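Local coordinates for agmatinase (Burkholderia thailandensis, PDB 4DZ4), which probably hydrolyses agmatine to putrescine and urea, as a manganese-dependent hydrolase of the arginase family carrying two metal ions per subunit, at residues Phe35-Tyr40 against Gln79-Asn84; Ser113-Ile118 against Asp138-Tyr143; Asn213-Ala218 against Glu230-Ile235. All coordinates share one frame; numbering follows the deposited sequence.

Contact 1. Residues Phe35-Tyr40 against Gln79-Asn84; sequences FMRRNY and QLAELN. With EDO (1,2-ethanediol), chain T; EDO (1,2-ethanediol), chain C; EDO (1,2-ethanediol), chain S.
Met36 and Ala81 bring the two backbones close, their CA atoms 4.9 Å apart. The Met36 chain lies off to the side until its last bond, where chi3 (81°) turns the methyl CE over the peptide that follows Leu80: CE sits 3.5 Å from Leu80 O and 4.0 Å from Leu80 CB. Ala81, next along the loop, points its methyl at the 35-40 segment, where CB lies 3.5 Å from Arg37 CG and 3.8 Å from Met36 O. Only the aliphatic base of Arg37 takes part. Its chain bends at chi2 (-64°), and the guanidinium leaves the contact to bond through NH1 to the carbonyls of Ala30 and Val32. In the three-layer α/β/α fold of the arginase family, this places the entry into the edge strand 39-40 against the loop after helix 69-76. Helix 300-323 covers the same patch, Met36 resting on Cys310 and Leu80 on Ala306 and His307. The 35-38 turn is closed by Arg38 N to Phe35 O at 3.0 Å, and Ser77 OG bonds to Met36 N. Beyond the apolar patch the 79-84 loop faces another copy of the protein: Leu83 packs on Trp169 of a second subunit, and Gln79 NE2 bonds to Pro261 O of that subunit.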
loop_
_atom_site.group_PDB
_atom_site.type_symbol
_atom_site.label_atom_id
_atom_site.label_comp_id
_atom_site.label_asym_id
_atom_site.label_seq_id
_atom_site.Cartn_x
_atom_site.Cartn_y
_atom_site.Cartn_z
ATOM N N PHE B 35 -14.320 -20.374 -6.217
ATOM C CA PHE B 35 -15.317 -19.478 -5.678
ATOM C C PHE B 35 -16.195 -20.173 -4.638
ATOM O O PHE B 35 -16.835 -21.171 -4.930
ATOM C CB PHE B 35 -16.210 -18.834 -6.750
ATOM C CG PHE B 35 -17.178 -17.857 -6.155
ATOM C CD1 PHE B 35 -16.748 -16.564 -5.803
ATOM C CD2 PHE B 35 -18.487 -18.252 -5.848
ATOM C CE1 PHE B 35 -17.635 -15.685 -5.188
ATOM C CE2 PHE B 35 -19.379 -17.377 -5.242
ATOM C CZ PHE B 35 -18.952 -16.090 -4.901
ATOM N N MET B 36 -16.213 -19.630 -3.427
ATOM C CA MET B 36 -16.934 -20.225 -2.285
ATOM C C MET B 36 -16.624 -21.714 -2.142
ATOM O O MET B 36 -17.478 -22.516 -1.723
ATOM C CB MET B 36 -18.459 -19.930 -2.341
ATOM C CG MET B 36 -18.754 -18.512 -1.876
ATOM S SD MET B 36 -20.492 -18.117 -1.893
ATOM C CE MET B 36 -20.997 -18.877 -0.344
ATOM N N ARG B 37 -15.383 -22.073 -2.465
ATOM C CA ARG B 37 -14.874 -23.459 -2.331
ATOM C C ARG B 37 -15.597 -24.505 -3.160
ATOM O O ARG B 37 -15.454 -25.690 -2.878
ATOM C CB ARG B 37 -14.863 -23.943 -0.858
ATOM C CG ARG B 37 -14.304 -22.931 0.143
ATOM C CD ARG B 37 -12.836 -22.625 -0.116
ATOM N NE ARG B 37 -12.310 -21.952 1.076
ATOM C CZ ARG B 37 -11.020 -21.796 1.350
ATOM N NH1 ARG B 37 -10.096 -22.213 0.494
ATOM N NH2 ARG B 37 -10.659 -21.224 2.496
ATOM N N ARG B 38 -16.389 -24.080 -4.137
ATOM C CA ARG B 38 -17.145 -25.013 -4.952
ATOM C C ARG B 38 -16.241 -25.913 -5.815
ATOM O O ARG B 38 -15.078 -25.576 -6.117
ATOM C CB ARG B 38 -18.211 -24.278 -5.794
ATOM C CG ARG B 38 -19.303 -23.573 -4.986
ATOM C CD ARG B 38 -19.593 -24.227 -3.619
ATOM N NE ARG B 38 -20.077 -25.582 -3.729
ATOM C CZ ARG B 38 -20.058 -26.472 -2.732
ATOM N NH1 ARG B 38 -20.527 -27.666 -2.964
ATOM N NH2 ARG B 38 -19.534 -26.184 -1.531
ATOM N N ASN B 39 -16.755 -27.090 -6.177
ATOM C CA ASN B 39 -15.924 -28.022 -6.945
ATOM C C ASN B 39 -15.366 -27.370 -8.203
ATOM O O ASN B 39 -16.121 -26.791 -8.987
ATOM C CB ASN B 39 -16.731 -29.228 -7.403
ATOM C CG ASN B 39 -17.183 -30.106 -6.254
ATOM O OD1 ASN B 39 -17.019 -29.777 -5.089
ATOM N ND2 ASN B 39 -17.753 -31.257 -6.595
ATOM N N TYR B 40 -14.052 -27.487 -8.396
ATOM C CA TYR B 40 -13.439 -27.177 -9.692
ATOM C C TYR B 40 -13.685 -28.308 -10.676
ATOM O O TYR B 40 -13.179 -29.429 -10.497
ATOM C CB TYR B 40 -11.923 -27.033 -9.534
ATOM C CG TYR B 40 -11.398 -25.638 -9.273
ATOM C CD1 TYR B 40 -11.906 -24.510 -9.951
ATOM C CD2 TYR B 40 -10.329 -25.452 -8.393
ATOM C CE1 TYR B 40 -11.387 -23.243 -9.702
ATOM C CE2 TYR B 40 -9.774 -24.184 -8.175
ATOM C CZ TYR B 40 -10.303 -23.103 -8.829
ATOM O OH TYR B 40 -9.754 -21.869 -8.603
ATOM N N GLN B 79 -14.445 -16.336 3.454
ATOM C CA GLN B 79 -15.255 -16.260 4.655
ATOM C C GLN B 79 -16.705 -16.641 4.391
ATOM O O GLN B 79 -17.355 -17.223 5.238
ATOM C CB GLN B 79 -15.229 -14.851 5.216
ATOM C CG GLN B 79 -13.939 -14.472 5.891
ATOM C CD GLN B 79 -14.042 -13.037 6.368
ATOM O OE1 GLN B 79 -14.476 -12.788 7.489
ATOM N NE2 GLN B 79 -13.707 -12.087 5.487
ATOM N N LEU B 80 -17.210 -16.277 3.215
ATOM C CA LEU B 80 -18.588 -16.585 2.840
ATOM C C LEU B 80 -18.832 -18.087 2.782
ATOM O O LEU B 80 -19.966 -18.551 2.999
ATOM C CB LEU B 80 -18.901 -15.937 1.485
ATOM C CG LEU B 80 -19.098 -14.411 1.582
ATOM C CD1 LEU B 80 -18.907 -13.819 0.197
ATOM C CD2 LEU B 80 -20.490 -14.055 2.105
ATOM N N ALA B 81 -17.776 -18.858 2.537
ATOM C CA ALA B 81 -17.914 -20.331 2.543
ATOM C C ALA B 81 -17.994 -20.965 3.951
ATOM O O ALA B 81 -18.416 -22.130 4.100
ATOM C CB ALA B 81 -16.783 -20.971 1.727
ATOM N N GLU B 82 -17.604 -20.218 4.978
ATOM C CA GLU B 82 -17.469 -20.791 6.328
ATOM C C GLU B 82 -18.793 -20.967 7.057
ATOM O O GLU B 82 -18.935 -21.862 7.902
ATOM C CB GLU B 82 -16.526 -19.929 7.182
ATOM C CG GLU B 82 -16.256 -20.513 8.583
ATOM C CD GLU B 82 -15.531 -19.555 9.501
ATOM O OE1 GLU B 82 -15.531 -18.328 9.184
ATOM O OE2 GLU B 82 -14.971 -20.007 10.541
ATOM N N LEU B 83 -19.745 -20.086 6.758
ATOM C CA LEU B 83 -21.006 -19.986 7.490
ATOM C C LEU B 83 -22.161 -19.969 6.496
ATOM O O LEU B 83 -21.955 -19.652 5.330
ATOM C CB LEU B 83 -21.039 -18.693 8.309
ATOM C CG LEU B 83 -20.005 -18.573 9.428
ATOM C CD1 LEU B 83 -20.051 -17.143 9.958
ATOM C CD2 LEU B 83 -20.214 -19.616 10.529
ATOM N N ASN B 84 -23.370 -20.336 6.950
ATOM C CA ASN B 84 -24.553 -20.133 6.117
ATOM C C ASN B 84 -24.624 -18.639 5.810
ATOM O O ASN B 84 -24.446 -17.825 6.731
ATOM C CB ASN B 84 -25.837 -20.539 6.838
ATOM C CG ASN B 84 -25.922 -22.033 7.113
ATOM O OD1 ASN B 84 -25.046 -22.812 6.732
ATOM N ND2 ASN B 84 -26.992 -22.436 7.784
HETATM C C1 EDO T . -21.842 -23.193 6.078
HETATM O O1 EDO T . -22.799 -22.943 5.034
HETATM C C2 EDO T . -20.846 -24.254 5.650
HETATM O O2 EDO T . -21.582 -25.487 5.628
HETATM C C1 EDO C . -24.540 -22.711 11.097
HETATM O O1 EDO C . -24.648 -22.093 12.400
HETATM C C2 EDO C . -23.491 -22.017 10.211
HETATM O O2 EDO C . -23.891 -20.667 9.900
HETATM C C1 EDO S . -15.514 -16.007 12.908
HETATM O O1 EDO S . -14.883 -15.957 11.623
HETATM C C2 EDO S . -16.334 -17.290 12.933
HETATM O O2 EDO S . -15.441 -18.397 12.758
#

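Contact 2. Residues Ser113-Ile118 against Asp138-Tyr143. With MN (manganese (II) ion), chain P; EDO (1,2-ethanediol), chain X.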
loop_
_atom_site.group_PDB
_atom_site.type_symbol
_atom_site.label_atom_id
_atom_site.label_comp_id
_atom_site.label_asym_id
_atom_site.label_seq_id
_atom_site.Cartn_x
_atom_site.Cartn_y
_atom_site.Cartn_z
ATOM N N SER B 113 -10.713 -12.063 -31.738
ATOM C CA SER B 113 -11.174 -13.418 -31.351
ATOM C C SER B 113 -11.844 -13.469 -29.970
ATOM O O SER B 113 -12.404 -14.504 -29.595
ATOM C CB SER B 113 -10.001 -14.414 -31.385
ATOM O OG SER B 113 -9.147 -14.219 -30.247
ATOM N N ILE B 114 -11.776 -12.374 -29.205
ATOM C CA ILE B 114 -12.231 -12.394 -27.804
ATOM C C ILE B 114 -13.750 -12.481 -27.685
ATOM O O ILE B 114 -14.280 -13.330 -26.948
ATOM C CB ILE B 114 -11.639 -11.210 -27.010
ATOM C CG1 ILE B 114 -10.101 -11.380 -26.948
ATOM C CG2 ILE B 114 -12.240 -11.121 -25.599
ATOM C CD1 ILE B 114 -9.410 -10.145 -26.397
ATOM N N LYS B 115 -14.437 -11.641 -28.451
ATOM C CA LYS B 115 -15.912 -11.660 -28.451
ATOM C C LYS B 115 -16.445 -13.073 -28.771
ATOM O O LYS B 115 -17.193 -13.645 -27.960
ATOM C CB LYS B 115 -16.453 -10.615 -29.433
ATOM C CG LYS B 115 -17.969 -10.664 -29.538
ATOM C CD LYS B 115 -18.476 -9.688 -30.580
ATOM C CE LYS B 115 -19.989 -9.833 -30.758
ATOM N NZ LYS B 115 -20.417 -9.044 -31.969
ATOM N N PRO B 116 -16.016 -13.663 -29.915
ATOM C CA PRO B 116 -16.517 -15.035 -30.185
ATOM C C PRO B 116 -16.094 -16.071 -29.127
ATOM O O PRO B 116 -16.858 -17.011 -28.881
ATOM C CB PRO B 116 -15.938 -15.369 -31.584
ATOM C CG PRO B 116 -14.840 -14.373 -31.807
ATOM C CD PRO B 116 -15.262 -13.123 -31.058
ATOM N N ALA B 117 -14.898 -15.910 -28.519
ATOM C CA ALA B 117 -14.447 -16.825 -27.451
ATOM C C ALA B 117 -15.440 -16.784 -26.281
ATOM O O ALA B 117 -15.825 -17.834 -25.770
ATOM C CB ALA B 117 -13.017 -16.495 -26.962
ATOM N N ILE B 118 -15.862 -15.587 -25.899
ATOM C CA ILE B 118 -16.795 -15.417 -24.801
ATOM C C ILE B 118 -18.201 -15.965 -25.166
ATOM O O ILE B 118 -18.821 -16.689 -24.355
ATOM C CB ILE B 118 -16.867 -13.965 -24.296
ATOM C CG1 ILE B 118 -15.475 -13.498 -23.825
ATOM C CG2 ILE B 118 -17.936 -13.839 -23.181
ATOM C CD1 ILE B 118 -15.379 -11.996 -23.610
ATOM N N ASP B 138 -13.567 -6.740 -17.282
ATOM C CA ASP B 138 -14.236 -5.460 -17.536
ATOM C C ASP B 138 -15.642 -5.653 -18.107
ATOM O O ASP B 138 -16.040 -6.768 -18.481
ATOM C CB ASP B 138 -13.337 -4.493 -18.342
ATOM C CG ASP B 138 -13.258 -4.838 -19.852
ATOM O OD1 ASP B 138 -14.317 -5.104 -20.477
ATOM O OD2 ASP B 138 -12.129 -4.770 -20.421
ATOM N N HIS B 139 -16.421 -4.581 -18.102
ATOM C CA HIS B 139 -17.852 -4.705 -18.426
ATOM C C HIS B 139 -18.155 -5.146 -19.838
ATOM O O HIS B 139 -19.275 -5.597 -20.127
ATOM C CB HIS B 139 -18.589 -3.401 -18.103
ATOM C CG HIS B 139 -19.960 -3.626 -17.481
ATOM N ND1 HIS B 139 -20.567 -2.700 -16.710
ATOM C CD2 HIS B 139 -20.818 -4.720 -17.537
ATOM C CE1 HIS B 139 -21.743 -3.179 -16.282
ATOM N NE2 HIS B 139 -21.905 -4.422 -16.787
ATOM N N TYR B 140 -17.182 -5.014 -20.745
ATOM C CA TYR B 140 -17.420 -5.442 -22.124
ATOM C C TYR B 140 -17.917 -6.895 -22.162
ATOM O O TYR B 140 -18.722 -7.259 -23.038
ATOM C CB TYR B 140 -16.158 -5.309 -22.982
ATOM C CG TYR B 140 -16.397 -5.849 -24.375
ATOM C CD1 TYR B 140 -16.981 -5.054 -25.352
ATOM C CD2 TYR B 140 -16.077 -7.182 -24.691
ATOM C CE1 TYR B 140 -17.235 -5.560 -26.626
ATOM C CE2 TYR B 140 -16.334 -7.702 -25.952
ATOM C CZ TYR B 140 -16.898 -6.873 -26.918
ATOM O OH TYR B 140 -17.159 -7.367 -28.185
ATOM N N ILE B 141 -17.446 -7.723 -21.223
ATOM C CA ILE B 141 -17.801 -9.167 -21.280
ATOM C C ILE B 141 -19.310 -9.408 -21.313
ATOM O O ILE B 141 -19.779 -10.421 -21.861
ATOM C CB ILE B 141 -17.140 -9.999 -20.145
ATOM C CG1 ILE B 141 -17.798 -9.721 -18.771
ATOM C CG2 ILE B 141 -15.607 -9.778 -20.148
ATOM C CD1 ILE B 141 -17.323 -10.641 -17.640
ATOM N N THR B 142 -20.081 -8.490 -20.731
ATOM C CA THR B 142 -21.522 -8.691 -20.645
ATOM C C THR B 142 -22.231 -8.702 -22.017
ATOM O O THR B 142 -23.268 -9.372 -22.191
ATOM C CB THR B 142 -22.145 -7.660 -19.709
ATOM O OG1 THR B 142 -21.473 -7.726 -18.443
ATOM C CG2 THR B 142 -23.660 -7.950 -19.502
ATOM N N TYR B 143 -21.647 -8.007 -22.988
ATOM C CA TYR B 143 -22.216 -7.996 -24.330
ATOM C C TYR B 143 -22.186 -9.400 -24.972
ATOM O O TYR B 143 -23.235 -9.933 -25.315
ATOM C CB TYR B 143 -21.525 -6.906 -25.178
ATOM C CG TYR B 143 -21.941 -6.851 -26.615
ATOM C CD1 TYR B 143 -23.304 -6.855 -26.990
ATOM C CD2 TYR B 143 -20.974 -6.743 -27.627
ATOM C CE1 TYR B 143 -23.675 -6.803 -28.329
ATOM C CE2 TYR B 143 -21.340 -6.714 -28.973
ATOM C CZ TYR B 143 -22.701 -6.714 -29.306
ATOM O OH TYR B 143 -23.044 -6.649 -30.630
HETATM MN MN MN P . -19.964 -0.598 -16.645
HETATM C C1 EDO X . -14.755 -7.311 -30.288
HETATM O O1 EDO X . -14.380 -7.064 -31.645
HETATM C C2 EDO X . -13.693 -8.027 -29.437
HETATM O O2 EDO X . -13.407 -9.360 -29.882
HETATM O O HOH W 1 -19.016 1.087 -16.420
#
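Lys115 and Ile118, on the start of helix 114-126, pack against Tyr140, Ile141 and Tyr143, in the turn that leads from strand 131-136 of the arginase α/β/α fold past metal ligand His139 into helix 142-153. The apolar part is small: Ile118 and Ile141 cross at about a right angle, CD1 of Ile118 lying 4.1 Å from CG2 of Ile141, and both also touch Val54 of the central sheet. Lys115 adds van der Waals contacts with the two tyrosines. Its chain stands fully extended, with CG anti to the backbone N (chi1 176°), and crosses Tyr140 at about a right angle; the Tyr140 hydroxyl lies against its methylenes, Lys115 CB 3.6 Å from Tyr140 OH. Farther out, Lys115 CE comes 3.8 Å from Tyr143 CE2 at a slant to the ring, while the Tyr143 hydroxyl is bonded to Asp189. Polar bonds stay within each segment or reach outward. Asp138 OD1 accepts from Tyr140 N at 2.9 Å in an Asx turn, and Glu290 OE2 accepts from the backbone N of His139. An ethanediol, probably from the crystallisation liquor, accepts a hydrogen bond from Lys115 N at its O2. The metal bond comes from the far side of the turn: His139 ND1 holds a manganese ion at 2.2 Å, whose other ligands include Asp163, Asp167, Asp246 and a water, while NE2 of the same imidazole is hydrogen-bonded to Thr244 OG1.

Contact 3. Residues Asn213-Ala218 against Glu230-Ile235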
loop_
_atom_site.group_PDB
_atom_site.type_symbol
_atom_site.label_atom_id
_atom_site.label_comp_id
_atom_site.label_asym_id
_atom_site.label_seq_id
_atom_site.Cartn_x
_atom_site.Cartn_y
_atom_site.Cartn_z
ATOM N N ASN B 213 -34.789 2.803 -18.163
ATOM C CA ASN B 213 -35.136 3.427 -16.872
ATOM C C ASN B 213 -33.883 3.623 -16.026
ATOM O O ASN B 213 -33.095 2.693 -15.876
ATOM C CB ASN B 213 -36.125 2.565 -16.124
ATOM C CG ASN B 213 -37.383 2.346 -16.924
ATOM O OD1 ASN B 213 -38.191 3.256 -17.066
ATOM N ND2 ASN B 213 -37.544 1.150 -17.480
ATOM N N VAL B 214 -33.699 4.834 -15.480
ATOM C CA VAL B 214 -32.478 5.148 -14.701
ATOM C C VAL B 214 -32.892 5.552 -13.289
ATOM O O VAL B 214 -33.726 6.457 -13.117
ATOM C CB VAL B 214 -31.661 6.293 -15.351
ATOM C CG1 VAL B 214 -30.500 6.747 -14.459
ATOM C CG2 VAL B 214 -31.116 5.856 -16.721
ATOM N N LEU B 215 -32.327 4.866 -12.297
ATOM C CA LEU B 215 -32.497 5.214 -10.893
ATOM C C LEU B 215 -31.092 5.653 -10.461
ATOM O O LEU B 215 -30.243 4.812 -10.164
ATOM C CB LEU B 215 -33.009 4.024 -10.075
ATOM C CG LEU B 215 -34.289 3.328 -10.568
ATOM C CD1 LEU B 215 -34.680 2.143 -9.683
ATOM C CD2 LEU B 215 -35.429 4.363 -10.639
ATOM N N ASP B 216 -30.842 6.965 -10.485
ATOM C CA ASP B 216 -29.472 7.413 -10.269
ATOM C C ASP B 216 -29.051 7.269 -8.804
ATOM O O ASP B 216 -29.885 6.969 -7.932
ATOM C CB ASP B 216 -29.198 8.804 -10.903
ATOM C CG ASP B 216 -29.907 9.966 -10.215
ATOM O OD1 ASP B 216 -30.524 9.826 -9.127
ATOM O OD2 ASP B 216 -29.842 11.078 -10.805
ATOM N N ALA B 217 -27.745 7.386 -8.539
ATOM C CA ALA B 217 -27.271 7.283 -7.165
ATOM C C ALA B 217 -28.068 8.191 -6.204
ATOM O O ALA B 217 -28.492 7.740 -5.141
ATOM C CB ALA B 217 -25.771 7.582 -7.084
ATOM N N ALA B 218 -28.296 9.448 -6.585
ATOM C CA ALA B 218 -29.047 10.367 -5.718
ATOM C C ALA B 218 -30.450 9.833 -5.430
ATOM O O ALA B 218 -30.961 9.965 -4.312
ATOM C CB ALA B 218 -29.156 11.748 -6.338
ATOM N N GLU B 230 -38.385 -2.227 -5.239
ATOM C CA GLU B 230 -39.763 -2.314 -5.725
ATOM C C GLU B 230 -39.925 -1.726 -7.128
ATOM O O GLU B 230 -40.679 -2.258 -7.954
ATOM C CB GLU B 230 -40.747 -1.725 -4.696
ATOM C CG GLU B 230 -40.791 -2.573 -3.422
ATOM C CD GLU B 230 -41.662 -1.996 -2.316
ATOM O OE1 GLU B 230 -42.207 -0.886 -2.498
ATOM O OE2 GLU B 230 -41.805 -2.652 -1.255
ATOM N N ARG B 231 -39.170 -0.661 -7.414
ATOM C CA ARG B 231 -39.180 -0.078 -8.751
ATOM C C ARG B 231 -38.573 -1.055 -9.791
ATOM O O ARG B 231 -39.121 -1.198 -10.888
ATOM C CB ARG B 231 -38.460 1.292 -8.774
ATOM C CG ARG B 231 -38.466 1.986 -10.141
ATOM C CD ARG B 231 -39.862 2.355 -10.650
ATOM N NE ARG B 231 -40.488 3.352 -9.785
ATOM C CZ ARG B 231 -40.265 4.662 -9.866
ATOM N NH1 ARG B 231 -39.449 5.150 -10.794
ATOM N NH2 ARG B 231 -40.873 5.490 -9.020
ATOM N N ILE B 232 -37.465 -1.719 -9.438
ATOM C CA ILE B 232 -36.878 -2.779 -10.284
ATOM C C ILE B 232 -37.905 -3.874 -10.617
ATOM O O ILE B 232 -38.104 -4.213 -11.783
ATOM C CB ILE B 232 -35.591 -3.403 -9.661
ATOM C CG1 ILE B 232 -34.470 -2.347 -9.567
ATOM C CG2 ILE B 232 -35.174 -4.663 -10.421
ATOM C CD1 ILE B 232 -33.307 -2.718 -8.662
ATOM N N GLU B 233 -38.581 -4.387 -9.591
ATOM C CA GLU B 233 -39.579 -5.446 -9.781
ATOM C C GLU B 233 -40.690 -4.989 -10.717
ATOM O O GLU B 233 -41.138 -5.738 -11.600
ATOM C CB GLU B 233 -40.192 -5.832 -8.441
ATOM C CG GLU B 233 -39.240 -6.536 -7.501
ATOM C CD GLU B 233 -39.955 -6.955 -6.237
ATOM O OE1 GLU B 233 -40.271 -6.070 -5.412
ATOM O OE2 GLU B 233 -40.244 -8.159 -6.085
ATOM N N SER B 234 -41.108 -3.738 -10.542
ATOM C CA SER B 234 -42.166 -3.149 -11.344
ATOM C C SER B 234 -41.775 -3.054 -12.823
ATOM O O SER B 234 -42.580 -3.308 -13.722
ATOM C CB SER B 234 -42.518 -1.761 -10.825
ATOM O OG SER B 234 -43.670 -1.306 -11.507
ATOM N N ILE B 235 -40.518 -2.704 -13.061
ATOM C CA ILE B 235 -40.018 -2.532 -14.420
ATOM C C ILE B 235 -39.848 -3.874 -15.159
ATOM O O ILE B 235 -40.265 -4.006 -16.317
ATOM C CB ILE B 235 -38.687 -1.742 -14.402
ATOM C CG1 ILE B 235 -38.974 -0.275 -14.073
ATOM C CG2 ILE B 235 -37.956 -1.886 -15.741
ATOM C CD1 ILE B 235 -37.792 0.526 -13.566
#
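Asn213 opens the strand by setting its amide against the end of Ile235, the two side chains approaching from opposite directions. Ile235 CD1 lies 3.7 Å from Asn213 CB, and Ile235 CG2 is 3.5 Å from Asn213 ND2. That contact is packing alone, since the ND2 hydrogens go to the carbonyls of Ser197 and Lys195. Val214 points away from the helix and rests on Gln199 and Ile202 of the neighbouring strand. Leu215 points toward the helix again. Strand 213-216 is outermost in the parallel sheet of this chain, and helix 225-236 lies on its connection to the parallel strand 240-246 in the α/β/α arginase fold; residues 230-235 run almost antiparallel to the strand (174°, axes 10.6 Å apart). The fork of Leu215 faces the base of Arg231, with CD1 3.8 Å and CD2 3.9 Å from Arg231 CG. Bends at chi2 (63°) and chi3 (65°) turn the arginine chain round beyond CG, bringing NH1 within 4.1 Å of Leu215 CD2. Leu215 CD1 just reaches Ile232 CG1. At the strand's end Asp216 is the N-cap of helix 217-223, its OD1 accepting from Trp219 N and its OD2 bonded to Tyr86 OH of another subunit.

How the contacts relate
Contact 2 is the buried one, and the only one of the three to hold a metal ligand; contacts 1 and 3 are partly buried. Contacts 1 and 3 reach opposite edges of the parallel sheet as it stands within this chain, through strands 39-40 and 213-216, and lie on opposite sides of the chain's centre, with their own centres 31 Å apart. Both adjoin other subunits, whereas no other chain of the assembly touches contact 2. Side-chain packing joins the segments in all three, but the polar atoms beside it differ: arginine and asparagine groups bonded to backbone carbonyls at the two edges, aspartate, tyrosine and a manganese-bound histidine near the manganese centre.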